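Local coordinates for D-glycero-alpha-D-manno-heptose 7-phosphate kinase (Campylobacter jejuni subsp. jejuni, PDB 4N3O), which phosphorylates D-glycero-alpha-D-manno-heptose 7-phosphate at C-1 with ATP, a step on the way to GDP-heptose for the bacterial capsule, at residues A38-Y43 against Q328-T333; M4-Q10 against G336-I342; I209-K214 against S274-L278; L26-Y31 against M233-K237. All coordinates share one frame. Numbering follows the deposited sequence.

Interaction 1: residues A38-Y43 against Q328-T333; sequences ATISLY and QDFSFT
Thr-333, Ile-40 and Leu-42 bury the most surface here, where a corner between two strands meets an extended chain without regular strand structure. Residues 38-40 and 42-43 are beta; Ser-41 (phi/psi -77/41) makes the corner, and the two segments run at 112° end to end. A single bridge pairs Ile-40 with Phe-332, CA to CA 4.4 Å. Thr-333 N donates to Thr-39 O (3.0 Å) and Ser-41 N to Ser-331 O (2.9 Å). Thr-333 and Thr-39, both p rotamers, share a hydrogen bond, OG1 to OG1 at 2.8 Å, in which either may donate; the Thr-333 methyl, CG2, packs against the end of the Tyr-43 ring, 3.4 Å from Tyr-43 OH. Ile-40 (p, t) lays CG2 3.6 Å from Phe-330 CD2 and 3.7 Å from Phe-332 CD1. Leu-42 (m, t) brings CD2 to 3.5 Å from Gln-328 NE2. Ser-41, also p, suits the corner: its short hydroxyl, OG, accepts from Ser-331 N at 2.8 Å. One water links Thr-39 O to Thr-333 O, another Ser-41 OG to Asp-329 O. The corner lies where the mixed sheet meets the antiparallel sheet: strand 6-21 backs residues 38-43, Leu-204 of strand 202-206 packs on Leu-42 and Phe-330, and helix 192-200 on Phe-332.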
loop_
_atom_site.group_PDB
_atom_site.type_symbol
_atom_site.label_atom_id
_atom_site.label_comp_id
_atom_site.label_asym_id
_atom_site.label_seq_id
_atom_site.Cartn_x
_atom_site.Cartn_y
_atom_site.Cartn_z
ATOM N N ALA A 38 3.466 -14.235 0.980
ATOM C CA ALA A 38 3.701 -12.972 1.641
ATOM C C ALA A 38 2.460 -12.134 1.550
ATOM O O ALA A 38 1.860 -12.047 0.493
ATOM C CB ALA A 38 4.864 -12.259 0.964
ATOM N N THR A 39 2.068 -11.524 2.659
ATOM C CA THR A 39 0.876 -10.685 2.646
ATOM C C THR A 39 1.135 -9.402 1.933
ATOM O O THR A 39 2.271 -8.902 1.922
ATOM C CB THR A 39 0.360 -10.397 4.060
ATOM O OG1 THR A 39 1.429 -9.922 4.881
ATOM C CG2 THR A 39 -0.208 -11.660 4.679
ATOM N N ILE A 40 0.082 -8.861 1.324
ATOM C CA ILE A 40 0.177 -7.602 0.596
ATOM C C ILE A 40 -0.888 -6.611 1.016
ATOM O O ILE A 40 -1.854 -6.975 1.668
ATOM C CB ILE A 40 0.142 -7.819 -0.908
ATOM C CG1 ILE A 40 -1.112 -8.594 -1.321
ATOM C CG2 ILE A 40 1.383 -8.570 -1.335
ATOM C CD1 ILE A 40 -1.242 -8.736 -2.826
ATOM N N SER A 41 -0.708 -5.364 0.584
ATOM C CA SER A 41 -1.561 -4.234 0.970
ATOM C C SER A 41 -2.921 -4.158 0.266
ATOM O O SER A 41 -3.348 -3.087 -0.128
ATOM C CB SER A 41 -0.786 -2.910 0.737
ATOM O OG SER A 41 -0.478 -2.747 -0.652
ATOM N N LEU A 42 -3.574 -5.297 0.090
ATOM C CA LEU A 42 -4.900 -5.370 -0.514
ATOM C C LEU A 42 -5.636 -6.136 0.570
ATOM O O LEU A 42 -5.187 -7.187 1.012
ATOM C CB LEU A 42 -4.876 -6.114 -1.842
ATOM C CG LEU A 42 -3.975 -5.493 -2.909
ATOM C CD1 LEU A 42 -3.822 -6.421 -4.096
ATOM C CD2 LEU A 42 -4.515 -4.161 -3.366
ATOM N N TYR A 43 -6.764 -5.610 0.995
ATOM C CA TYR A 43 -7.407 -6.128 2.160
ATOM C C TYR A 43 -8.884 -6.428 2.067
ATOM O O TYR A 43 -9.590 -5.979 1.160
ATOM C CB TYR A 43 -7.297 -5.035 3.252
ATOM C CG TYR A 43 -5.903 -4.542 3.598
ATOM C CD1 TYR A 43 -5.128 -5.211 4.531
ATOM C CD2 TYR A 43 -5.387 -3.354 3.042
ATOM C CE1 TYR A 43 -3.867 -4.750 4.880
ATOM C CE2 TYR A 43 -4.110 -2.888 3.384
ATOM C CZ TYR A 43 -3.371 -3.586 4.316
ATOM O OH TYR A 43 -2.121 -3.160 4.681
ATOM N N GLN A 328 -2.250 -3.130 -10.407
ATOM C CA GLN A 328 -2.564 -2.889 -9.019
ATOM C C GLN A 328 -1.292 -2.698 -8.213
ATOM O O GLN A 328 -0.538 -3.640 -8.025
ATOM C CB GLN A 328 -3.362 -4.067 -8.457
ATOM C CG GLN A 328 -3.709 -3.951 -6.983
ATOM C CD GLN A 328 -4.659 -2.796 -6.699
ATOM O OE1 GLN A 328 -5.801 -2.795 -7.146
ATOM N NE2 GLN A 328 -4.195 -1.823 -5.944
ATOM N N ASP A 329 -1.041 -1.469 -7.765
ATOM C CA ASP A 329 0.105 -1.182 -6.917
ATOM C C ASP A 329 -0.153 -1.851 -5.569
ATOM O O ASP A 329 -1.300 -2.026 -5.157
ATOM C CB ASP A 329 0.275 0.335 -6.652
ATOM C CG ASP A 329 0.734 1.135 -7.887
ATOM O OD1 ASP A 329 1.055 0.542 -8.951
ATOM O OD2 ASP A 329 0.787 2.390 -7.774
ATOM N N PHE A 330 0.923 -2.196 -4.877
ATOM C CA PHE A 330 0.831 -2.814 -3.584
ATOM C C PHE A 330 2.180 -2.793 -2.899
ATOM O O PHE A 330 3.183 -2.587 -3.538
ATOM C CB PHE A 330 0.405 -4.284 -3.744
ATOM C CG PHE A 330 1.472 -5.151 -4.313
ATOM C CD1 PHE A 330 1.649 -5.243 -5.671
ATOM C CD2 PHE A 330 2.317 -5.880 -3.471
ATOM C CE1 PHE A 330 2.642 -6.055 -6.204
ATOM C CE2 PHE A 330 3.326 -6.680 -3.992
ATOM C CZ PHE A 330 3.487 -6.769 -5.365
ATOM N N SER A 331 2.180 -3.059 -1.599
ATOM C CA SER A 331 3.402 -3.218 -0.815
ATOM C C SER A 331 3.265 -4.565 -0.121
ATOM O O SER A 331 2.155 -5.080 0.013
ATOM C CB SER A 331 3.455 -2.204 0.319
ATOM O OG SER A 331 3.068 -0.937 -0.110
ATOM N N PHE A 332 4.373 -5.124 0.342
ATOM C CA PHE A 332 4.305 -6.309 1.185
ATOM C C PHE A 332 4.078 -5.775 2.588
ATOM O O PHE A 332 4.684 -4.790 2.952
ATOM C CB PHE A 332 5.593 -7.116 1.127
ATOM C CG PHE A 332 5.841 -7.712 -0.211
ATOM C CD1 PHE A 332 5.007 -8.721 -0.700
ATOM C CD2 PHE A 332 6.893 -7.288 -0.996
ATOM C CE1 PHE A 332 5.211 -9.281 -1.946
ATOM C CE2 PHE A 332 7.106 -7.857 -2.243
ATOM C CZ PHE A 332 6.255 -8.853 -2.721
ATOM N N THR A 333 3.177 -6.371 3.358
ATOM C CA THR A 333 2.938 -5.900 4.730
ATOM C C THR A 333 3.574 -6.811 5.747
ATOM O O THR A 333 3.790 -7.995 5.482
ATOM C CB THR A 333 1.453 -5.852 5.093
ATOM O OG1 THR A 333 0.902 -7.179 5.031
ATOM C CG2 THR A 333 0.710 -4.915 4.171
HETATM O O HOH W 1 4.561 -9.467 3.397
HETATM O O HOH W 2 -2.131 -1.439 -2.384
#

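Interaction 2: residues M4-Q10 against G336-I342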
loop_
_atom_site.group_PDB
_atom_site.type_symbol
_atom_site.label_atom_id
_atom_site.label_comp_id
_atom_site.label_asym_id
_atom_site.label_seq_id
_atom_site.Cartn_x
_atom_site.Cartn_y
_atom_site.Cartn_z
HETATM N N MSE A 4 -17.374 3.155 21.318
HETATM C CA MSE A 4 -16.811 1.822 21.629
HETATM C C MSE A 4 -17.713 0.629 21.416
HETATM O O MSE A 4 -17.425 -0.449 21.933
HETATM C CB MSE A 4 -16.286 1.756 23.065
HETATM C CG MSE A 4 -15.361 2.928 23.379
HETATM SE SE MSE A 4 -13.760 2.867 22.230
HETATM C CE MSE A 4 -12.661 1.829 23.507
ATOM N N LYS A 5 -18.799 0.785 20.664
ATOM C CA LYS A 5 -19.679 -0.356 20.378
ATOM C C LYS A 5 -19.491 -0.854 18.942
ATOM O O LYS A 5 -20.346 -1.561 18.414
ATOM C CB LYS A 5 -21.144 0.000 20.620
ATOM C CG LYS A 5 -21.749 0.997 19.643
ATOM C CD LYS A 5 -23.213 1.260 19.989
ATOM C CE LYS A 5 -23.876 2.203 18.997
ATOM N NZ LYS A 5 -23.902 1.639 17.617
ATOM N N THR A 6 -18.367 -0.487 18.328
ATOM C CA THR A 6 -18.060 -0.853 16.950
ATOM C C THR A 6 -16.683 -1.486 16.885
ATOM O O THR A 6 -15.732 -0.975 17.477
ATOM C CB THR A 6 -18.041 0.385 16.041
ATOM O OG1 THR A 6 -19.283 1.072 16.156
ATOM C CG2 THR A 6 -17.827 -0.005 14.604
ATOM N N ILE A 7 -16.577 -2.592 16.168
ATOM C CA ILE A 7 -15.299 -3.281 16.021
ATOM C C ILE A 7 -15.000 -3.290 14.545
ATOM O O ILE A 7 -15.903 -3.483 13.740
ATOM C CB ILE A 7 -15.391 -4.751 16.484
ATOM C CG1 ILE A 7 -15.672 -4.839 17.992
ATOM C CG2 ILE A 7 -14.125 -5.535 16.122
ATOM C CD1 ILE A 7 -14.501 -4.494 18.885
ATOM N N ARG A 8 -13.741 -3.061 14.186
ATOM C CA ARG A 8 -13.368 -3.135 12.804
ATOM C C ARG A 8 -12.170 -4.034 12.723
ATOM O O ARG A 8 -11.384 -4.099 13.672
ATOM C CB ARG A 8 -12.983 -1.765 12.222
ATOM C CG ARG A 8 -14.043 -0.663 12.332
ATOM C CD ARG A 8 -13.816 0.408 11.275
ATOM N NE ARG A 8 -14.371 1.687 11.679
ATOM C CZ ARG A 8 -15.658 2.017 11.596
ATOM N NH1 ARG A 8 -16.037 3.200 12.027
ATOM N NH2 ARG A 8 -16.571 1.165 11.118
ATOM N N THR A 9 -12.042 -4.743 11.607
ATOM C CA THR A 9 -10.855 -5.546 11.361
ATOM C C THR A 9 -10.428 -5.337 9.901
ATOM O O THR A 9 -11.253 -5.036 9.006
ATOM C CB THR A 9 -11.025 -7.062 11.656
ATOM O OG1 THR A 9 -11.850 -7.674 10.673
ATOM C CG2 THR A 9 -11.621 -7.289 13.018
ATOM N N GLN A 10 -9.137 -5.515 9.681
ATOM C CA GLN A 10 -8.525 -5.360 8.368
ATOM C C GLN A 10 -7.557 -6.540 8.237
ATOM O O GLN A 10 -6.699 -6.755 9.099
ATOM C CB GLN A 10 -7.827 -4.011 8.310
ATOM C CG GLN A 10 -7.154 -3.723 6.997
ATOM C CD GLN A 10 -6.562 -2.318 6.921
ATOM O OE1 GLN A 10 -6.709 -1.489 7.836
ATOM N NE2 GLN A 10 -5.897 -2.044 5.818
ATOM N N GLY A 336 -0.426 -9.263 10.026
ATOM C CA GLY A 336 -1.553 -10.063 9.579
ATOM C C GLY A 336 -2.789 -9.276 10.020
ATOM O O GLY A 336 -2.749 -8.037 10.113
ATOM N N VAL A 337 -3.869 -9.987 10.340
ATOM C CA VAL A 337 -5.112 -9.340 10.730
ATOM C C VAL A 337 -4.940 -8.367 11.892
ATOM O O VAL A 337 -4.273 -8.676 12.868
ATOM C CB VAL A 337 -6.192 -10.377 11.119
ATOM C CG1 VAL A 337 -5.816 -11.108 12.396
ATOM C CG2 VAL A 337 -7.548 -9.706 11.265
ATOM N N LYS A 338 -5.505 -7.168 11.759
ATOM C CA LYS A 338 -5.481 -6.214 12.868
ATOM C C LYS A 338 -6.929 -5.817 13.185
ATOM O O LYS A 338 -7.797 -5.907 12.337
ATOM C CB LYS A 338 -4.620 -4.966 12.597
ATOM C CG LYS A 338 -5.202 -3.930 11.649
ATOM C CD LYS A 338 -4.555 -3.914 10.278
ATOM C CE LYS A 338 -3.188 -3.260 10.362
ATOM N NZ LYS A 338 -2.571 -3.149 9.021
ATOM N N SER A 339 -7.184 -5.411 14.416
ATOM C CA SER A 339 -8.519 -4.992 14.806
ATOM C C SER A 339 -8.448 -3.872 15.790
ATOM O O SER A 339 -7.460 -3.721 16.481
ATOM C CB SER A 339 -9.250 -6.129 15.491
ATOM O OG SER A 339 -8.548 -6.440 16.655
ATOM N N TRP A 340 -9.527 -3.109 15.869
ATOM C CA TRP A 340 -9.627 -2.012 16.808
ATOM C C TRP A 340 -11.083 -1.742 17.101
ATOM O O TRP A 340 -11.960 -2.147 16.351
ATOM C CB TRP A 340 -8.919 -0.752 16.275
ATOM C CG TRP A 340 -9.467 -0.156 14.973
ATOM C CD1 TRP A 340 -10.302 0.918 14.857
ATOM C CD2 TRP A 340 -9.168 -0.570 13.632
ATOM N NE1 TRP A 340 -10.538 1.203 13.537
ATOM C CE2 TRP A 340 -9.849 0.307 12.761
ATOM C CE3 TRP A 340 -8.389 -1.591 13.083
ATOM C CZ2 TRP A 340 -9.801 0.171 11.371
ATOM C CZ3 TRP A 340 -8.330 -1.716 11.693
ATOM C CH2 TRP A 340 -9.029 -0.843 10.859
ATOM N N ARG A 341 -11.313 -1.069 18.217
ATOM C CA ARG A 341 -12.634 -0.751 18.716
ATOM C C ARG A 341 -12.766 0.761 18.632
ATOM O O ARG A 341 -11.807 1.474 18.881
ATOM C CB ARG A 341 -12.707 -1.222 20.165
ATOM C CG ARG A 341 -14.087 -1.538 20.700
ATOM C CD ARG A 341 -14.009 -1.990 22.157
ATOM N NE ARG A 341 -15.106 -2.899 22.509
ATOM C CZ ARG A 341 -15.001 -4.233 22.626
ATOM N NH1 ARG A 341 -16.080 -4.947 22.938
ATOM N NH2 ARG A 341 -13.832 -4.867 22.447
ATOM N N ILE A 342 -13.936 1.252 18.260
ATOM C CA ILE A 342 -14.144 2.685 18.134
ATOM C C ILE A 342 -15.558 3.008 18.622
ATOM O O ILE A 342 -15.846 4.102 19.098
ATOM C CB ILE A 342 -13.898 3.132 16.664
ATOM C CG1 ILE A 342 -13.530 4.628 16.557
ATOM C CG2 ILE A 342 -15.058 2.708 15.758
ATOM C CD1 ILE A 342 -14.622 5.607 16.927
ATOM O OXT ILE A 342 -16.463 2.171 18.599
#
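Trp-340 lays one face of its indole over the aliphatic base of Arg-8, a CH-pi contact with Arg-8 CB 4.0 Å from the six-membered ring centroid. The two form an antiparallel hydrogen-bonded pair, Arg-8 N to Trp-340 O at 2.9 Å and Trp-340 N to Arg-8 O at 3.0 Å; Gln-10 and Lys-338 repeat it on the same face. Arg-8 NE forms a salt bridge and Trp-340 NE1 a hydrogen bond with Glu-197 OE1 of the second subunit, so polar tips suit this interface. On the other face, Ile-7 puts CD1 3.5 Å from Arg-341 CG and over the guanidinium, whose nitrogens bond Glu-132 O and Trp-133 O of helix 118-134. Ile-342 N donates to Thr-6 O (3.0 Å), and the terminal carboxylate accepts from selenomethionine Met-4 N through O (2.9 Å) and from Thr-6 N through OXT (3.3 Å). Strands 6-10 and 338-341, at 163°, make an antiparallel beta ladder in which the C-terminal strand returns to the N-terminal sheet of the GHMP kinase fold.

Interaction 3: residues I209-K214 against S274-L278; sequences ITREAK and SNDEL
The loop after strand 202-206, here residues 209-214, lies across the N-terminus of helix 276-287, in the GHMP kinase C-terminal family region and away from the annotated sites. It comes closest at Ile-209 (CA to Glu-277 CA 7.6 Å) and at Lys-214 (CA to Asp-276 CA 5.9 Å), with Arg-211 between. Residues 209-212 are extended, then Ala-213 (phi/psi -66/79) centres an inverse gamma turn. Asn-275 is the N-cap; its t rotamer turns OD1 back to accept a weak hydrogen bond from Glu-277 N at 3.3 Å, a task suited to a short amide. Ile-209 (m, t), the most covered residue, points at the helix and sets CD1 3.6 Å from Leu-278 CD2 and 3.8 Å from Glu-277 CG, while its CG2 lies 3.8 Å from Asn-275 ND2. Glu-277 (t, p) directs its carboxylate to a salt bridge with Arg-280. Arg-211 runs t, t, then p at chi3, passing CD 3.2 Å from Asn-275 CG and bringing Ser-274 O over one face of its guanidinium, 2.8 Å from NH2 but at an angle too poor for a hydrogen bond. Lys-214 (p, m, t, p) brings CB 3.3 Å from Asp-276 OD1, but its amine leads away. With no hydrogen bond between the segments, the chemistry implies a contact resting on van der Waals packing of Ile-209 and of the Arg-211 stem, with Arg-211, Lys-214 and Asp-276 left exposed to solvent.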
loop_
_atom_site.group_PDB
_atom_site.type_symbol
_atom_site.label_atom_id
_atom_site.label_comp_id
_atom_site.label_asym_id
_atom_site.label_seq_id
_atom_site.Cartn_x
_atom_site.Cartn_y
_atom_site.Cartn_z
ATOM N N ILE A 209 -9.875 -10.837 -18.457
ATOM C CA ILE A 209 -9.985 -11.678 -19.639
ATOM C C ILE A 209 -11.100 -12.706 -19.457
ATOM O O ILE A 209 -11.488 -13.036 -18.335
ATOM C CB ILE A 209 -8.655 -12.436 -19.909
ATOM C CG1 ILE A 209 -7.593 -11.474 -20.436
ATOM C CG2 ILE A 209 -8.840 -13.548 -20.940
ATOM C CD1 ILE A 209 -6.237 -12.119 -20.642
ATOM N N THR A 210 -11.627 -13.169 -20.586
ATOM C CA THR A 210 -12.623 -14.230 -20.633
ATOM C C THR A 210 -12.119 -15.108 -21.774
ATOM O O THR A 210 -12.074 -14.664 -22.926
ATOM C CB THR A 210 -14.037 -13.684 -20.902
ATOM O OG1 THR A 210 -14.046 -12.942 -22.128
ATOM C CG2 THR A 210 -14.485 -12.769 -19.761
ATOM N N ARG A 211 -11.695 -16.331 -21.464
ATOM C CA ARG A 211 -11.127 -17.199 -22.499
ATOM C C ARG A 211 -12.184 -17.696 -23.485
ATOM O O ARG A 211 -13.367 -17.763 -23.159
ATOM C CB ARG A 211 -10.341 -18.373 -21.883
ATOM C CG ARG A 211 -9.486 -19.121 -22.907
ATOM C CD ARG A 211 -8.307 -19.878 -22.293
ATOM N NE ARG A 211 -8.607 -21.203 -21.753
ATOM C CZ ARG A 211 -8.513 -22.343 -22.444
ATOM N NH1 ARG A 211 -8.786 -23.496 -21.852
ATOM N NH2 ARG A 211 -8.146 -22.345 -23.727
ATOM N N GLU A 212 -11.740 -18.009 -24.701
ATOM C CA GLU A 212 -12.619 -18.506 -25.758
ATOM C C GLU A 212 -11.903 -19.590 -26.568
ATOM O O GLU A 212 -10.792 -19.996 -26.220
ATOM C CB GLU A 212 -13.088 -17.351 -26.658
ATOM C CG GLU A 212 -11.967 -16.483 -27.225
ATOM C CD GLU A 212 -12.468 -15.401 -28.176
ATOM O OE1 GLU A 212 -13.420 -15.658 -28.949
ATOM O OE2 GLU A 212 -11.888 -14.294 -28.168
ATOM N N ALA A 213 -12.543 -20.063 -27.638
ATOM C CA ALA A 213 -11.955 -21.100 -28.490
ATOM C C ALA A 213 -10.708 -20.599 -29.231
ATOM O O ALA A 213 -10.770 -20.242 -30.413
ATOM C CB ALA A 213 -12.984 -21.627 -29.481
ATOM N N LYS A 214 -9.587 -20.570 -28.506
ATOM C CA LYS A 214 -8.284 -20.179 -29.040
ATOM C C LYS A 214 -8.255 -20.167 -30.575
ATOM O O LYS A 214 -7.201 -20.306 -31.200
ATOM C CB LYS A 214 -7.196 -21.122 -28.487
ATOM C CG LYS A 214 -7.386 -22.612 -28.799
ATOM C CD LYS A 214 -8.573 -23.244 -28.068
ATOM C CE LYS A 214 -8.763 -24.707 -28.436
ATOM N NZ LYS A 214 -7.572 -25.529 -28.097
ATOM N N SER A 274 -1.792 -21.837 -22.759
ATOM C CA SER A 274 -3.127 -22.423 -22.984
ATOM C C SER A 274 -4.202 -21.380 -23.336
ATOM O O SER A 274 -5.386 -21.720 -23.479
ATOM C CB SER A 274 -3.591 -23.247 -21.773
ATOM O OG SER A 274 -3.763 -22.418 -20.638
ATOM N N ASN A 275 -3.794 -20.116 -23.447
ATOM C CA ASN A 275 -4.720 -19.057 -23.826
ATOM C C ASN A 275 -4.007 -18.044 -24.727
ATOM O O ASN A 275 -2.908 -17.587 -24.412
ATOM C CB ASN A 275 -5.291 -18.379 -22.584
ATOM C CG ASN A 275 -6.379 -17.375 -22.918
ATOM O OD1 ASN A 275 -6.786 -17.240 -24.070
ATOM N ND2 ASN A 275 -6.865 -16.675 -21.910
ATOM N N ASP A 276 -4.640 -17.696 -25.844
ATOM C CA ASP A 276 -4.046 -16.766 -26.811
ATOM C C ASP A 276 -3.915 -15.338 -26.268
ATOM O O ASP A 276 -2.930 -14.665 -26.541
ATOM C CB ASP A 276 -4.855 -16.748 -28.116
ATOM C CG ASP A 276 -5.006 -18.136 -28.739
ATOM O OD1 ASP A 276 -4.635 -19.136 -28.080
ATOM O OD2 ASP A 276 -5.513 -18.230 -29.883
ATOM N N GLU A 277 -4.898 -14.892 -25.488
ATOM C CA GLU A 277 -4.895 -13.528 -24.944
ATOM C C GLU A 277 -3.917 -13.350 -23.762
ATOM O O GLU A 277 -3.322 -12.283 -23.614
ATOM C CB GLU A 277 -6.318 -13.097 -24.567
ATOM C CG GLU A 277 -6.508 -11.589 -24.404
ATOM C CD GLU A 277 -6.392 -10.804 -25.714
ATOM O OE1 GLU A 277 -5.945 -11.357 -26.747
ATOM O OE2 GLU A 277 -6.756 -9.613 -25.718
ATOM N N LEU A 278 -3.763 -14.381 -22.928
ATOM C CA LEU A 278 -2.789 -14.339 -21.835
ATOM C C LEU A 278 -1.394 -14.397 -22.431
ATOM O O LEU A 278 -0.514 -13.639 -22.035
ATOM C CB LEU A 278 -2.967 -15.504 -20.849
ATOM C CG LEU A 278 -4.134 -15.470 -19.852
ATOM C CD1 LEU A 278 -4.207 -16.782 -19.083
ATOM C CD2 LEU A 278 -4.008 -14.310 -18.881
#

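Interaction 4: residues L26-Y31 against M233-K237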
loop_
_atom_site.group_PDB
_atom_site.type_symbol
_atom_site.label_atom_id
_atom_site.label_comp_id
_atom_site.label_asym_id
_atom_site.label_seq_id
_atom_site.Cartn_x
_atom_site.Cartn_y
_atom_site.Cartn_z
ATOM N N LEU A 26 9.434 -39.766 -1.511
ATOM C CA LEU A 26 10.674 -39.416 -2.215
ATOM C C LEU A 26 11.768 -39.089 -1.204
ATOM O O LEU A 26 12.961 -39.210 -1.493
ATOM C CB LEU A 26 10.452 -38.212 -3.136
ATOM C CG LEU A 26 9.605 -38.443 -4.389
ATOM C CD1 LEU A 26 9.235 -37.120 -5.047
ATOM C CD2 LEU A 26 10.341 -39.352 -5.365
ATOM N N TYR A 27 11.338 -38.656 -0.023
ATOM C CA TYR A 27 12.239 -38.336 1.070
ATOM C C TYR A 27 11.883 -39.204 2.265
ATOM O O TYR A 27 10.752 -39.679 2.394
ATOM C CB TYR A 27 12.109 -36.859 1.472
ATOM C CG TYR A 27 12.375 -35.885 0.354
ATOM C CD1 TYR A 27 13.669 -35.468 0.061
ATOM C CD2 TYR A 27 11.330 -35.371 -0.407
ATOM C CE1 TYR A 27 13.917 -34.572 -0.967
ATOM C CE2 TYR A 27 11.564 -34.473 -1.434
ATOM C CZ TYR A 27 12.859 -34.074 -1.712
ATOM O OH TYR A 27 13.090 -33.176 -2.736
ATOM N N CYS A 28 12.862 -39.405 3.135
ATOM C CA CYS A 28 12.668 -40.177 4.352
ATOM C C CYS A 28 12.035 -39.306 5.442
ATOM O O CYS A 28 11.734 -39.791 6.535
ATOM C CB CYS A 28 14.006 -40.738 4.812
ATOM S SG CYS A 28 15.358 -39.560 4.601
ATOM N N ASP A 29 11.843 -38.021 5.129
ATOM C CA ASP A 29 11.218 -37.060 6.040
ATOM C C ASP A 29 9.712 -37.043 5.835
ATOM O O ASP A 29 8.957 -36.766 6.765
ATOM C CB ASP A 29 11.717 -35.635 5.754
ATOM C CG ASP A 29 13.222 -35.501 5.836
ATOM O OD1 ASP A 29 13.904 -36.481 6.211
ATOM O OD2 ASP A 29 13.721 -34.404 5.520
ATOM N N LYS A 30 9.300 -37.341 4.599
ATOM C CA LYS A 30 7.896 -37.303 4.159
ATOM C C LYS A 30 7.554 -35.858 3.733
ATOM O O LYS A 30 6.413 -35.402 3.835
ATOM C CB LYS A 30 6.933 -37.842 5.227
ATOM C CG LYS A 30 7.248 -39.267 5.664
ATOM C CD LYS A 30 6.291 -39.757 6.735
ATOM C CE LYS A 30 6.644 -41.164 7.186
ATOM N NZ LYS A 30 5.710 -41.647 8.237
ATOM N N TYR A 31 8.579 -35.169 3.233
ATOM C CA TYR A 31 8.488 -33.791 2.771
ATOM C C TYR A 31 7.576 -33.722 1.544
ATOM O O TYR A 31 7.925 -34.215 0.472
ATOM C CB TYR A 31 9.908 -33.307 2.445
ATOM C CG TYR A 31 10.079 -31.842 2.099
ATOM C CD1 TYR A 31 10.193 -30.875 3.099
ATOM C CD2 TYR A 31 10.200 -31.430 0.774
ATOM C CE1 TYR A 31 10.375 -29.538 2.788
ATOM C CE2 TYR A 31 10.384 -30.095 0.453
ATOM C CZ TYR A 31 10.471 -29.153 1.460
ATOM O OH TYR A 31 10.665 -27.826 1.132
HETATM N N MSE A 233 11.942 -33.216 -10.028
HETATM C CA MSE A 233 11.056 -33.007 -8.883
HETATM C C MSE A 233 11.822 -33.202 -7.589
HETATM O O MSE A 233 11.427 -32.688 -6.546
HETATM C CB MSE A 233 9.911 -34.022 -9.024
HETATM C CG MSE A 233 8.955 -34.101 -7.834
HETATM SE SE MSE A 233 7.689 -35.590 -8.100
HETATM C CE MSE A 233 6.063 -34.514 -8.380
ATOM N N HIS A 234 12.931 -33.937 -7.653
ATOM C CA HIS A 234 13.763 -34.222 -6.474
ATOM C C HIS A 234 14.612 -33.002 -6.053
ATOM O O HIS A 234 15.125 -32.951 -4.929
ATOM C CB HIS A 234 14.670 -35.428 -6.769
ATOM C CG HIS A 234 15.238 -36.083 -5.547
ATOM N ND1 HIS A 234 14.659 -37.189 -4.963
ATOM C CD2 HIS A 234 16.337 -35.800 -4.809
ATOM C CE1 HIS A 234 15.373 -37.557 -3.915
ATOM N NE2 HIS A 234 16.397 -36.729 -3.798
ATOM N N ALA A 235 14.750 -32.027 -6.956
ATOM C CA ALA A 235 15.517 -30.803 -6.683
ATOM C C ALA A 235 14.654 -29.715 -6.017
ATOM O O ALA A 235 15.126 -28.608 -5.757
ATOM C CB ALA A 235 16.136 -30.271 -7.969
ATOM N N ILE A 236 13.394 -30.041 -5.741
ATOM C CA ILE A 236 12.475 -29.108 -5.098
ATOM C C ILE A 236 12.888 -28.797 -3.656
ATOM O O ILE A 236 12.931 -27.630 -3.275
ATOM C CB ILE A 236 11.020 -29.621 -5.168
ATOM C CG1 ILE A 236 10.524 -29.538 -6.620
ATOM C CG2 ILE A 236 10.110 -28.799 -4.267
ATOM C CD1 ILE A 236 9.093 -29.984 -6.828
ATOM N N LYS A 237 13.196 -29.825 -2.864
ATOM C CA LYS A 237 13.625 -29.606 -1.471
ATOM C C LYS A 237 14.968 -28.872 -1.412
ATOM O O LYS A 237 15.314 -28.273 -0.392
ATOM C CB LYS A 237 13.726 -30.923 -0.710
ATOM C CG LYS A 237 14.142 -30.769 0.747
ATOM C CD LYS A 237 14.201 -32.122 1.437
ATOM C CE LYS A 237 14.579 -31.992 2.901
ATOM N NZ LYS A 237 14.557 -33.325 3.563
#
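This is a surface contact, mixed in chemistry, between the loop joining strands 6-21 and 31-40 and the turn leading into helix 236-248. Lys-237 is its centre and the most covered residue. Its fully extended side chain (all t) runs along the corner formed by two tyrosine rings: CD sits over the Tyr-27 ring, 3.9 Å from its centroid, and CG over the Tyr-31 ring at 4.0 Å, both CH-pi contacts. A long aliphatic stem with a charged end suits this groove, for NZ emerges to form a salt bridge with Asp-29 OD2, modelled very short at 2.4 Å. Tyr-27 adds a polar tip to its ring: OH donates to His-234 O at 3.0 Å and accepts a weak bond from Lys-237 N at 3.4 Å, tying down the turn just before the helix. The Tyr-27 and His-234 rings are nearly parallel (28°) but slid apart, centroids 5.2 Å from each other. At the outer edge, Leu-26 CD1 meets SE of selenomethionine Met-233 at 3.7 Å. Thr-22, which touches Tyr-27 and Ile-236, and Asp-23, against Met-233, are substrate-binding residues by similarity, so Tyr-27, Ile-236 and Met-233 border the probable substrate site of this GHMP kinase.

Overall arrangement
Interactions 1 and 2 are partly buried and share the large mixed sheet: strand 6-21 neighbours both strands of the corner in interaction 1, and the two contacts touch where Tyr-43 CD2 lies 3.1 Å from Gln-10 NE2. Both also reach the second subunit. Backbone hydrogen bonds run through both, as a regular ladder in interaction 2, and joined by hydroxyls and water in interaction 1, the more central of the two. Interactions 3 and 4 lie farther out, about 35 Å apart between centres, and rely on side chains: interaction 3 on van der Waals packing without any hydrogen bond between its segments, interaction 4 on charge and aromatic rings. In sequence, interaction 2 encloses all the others, whereas interaction 4 crosses interactions 1 and 3.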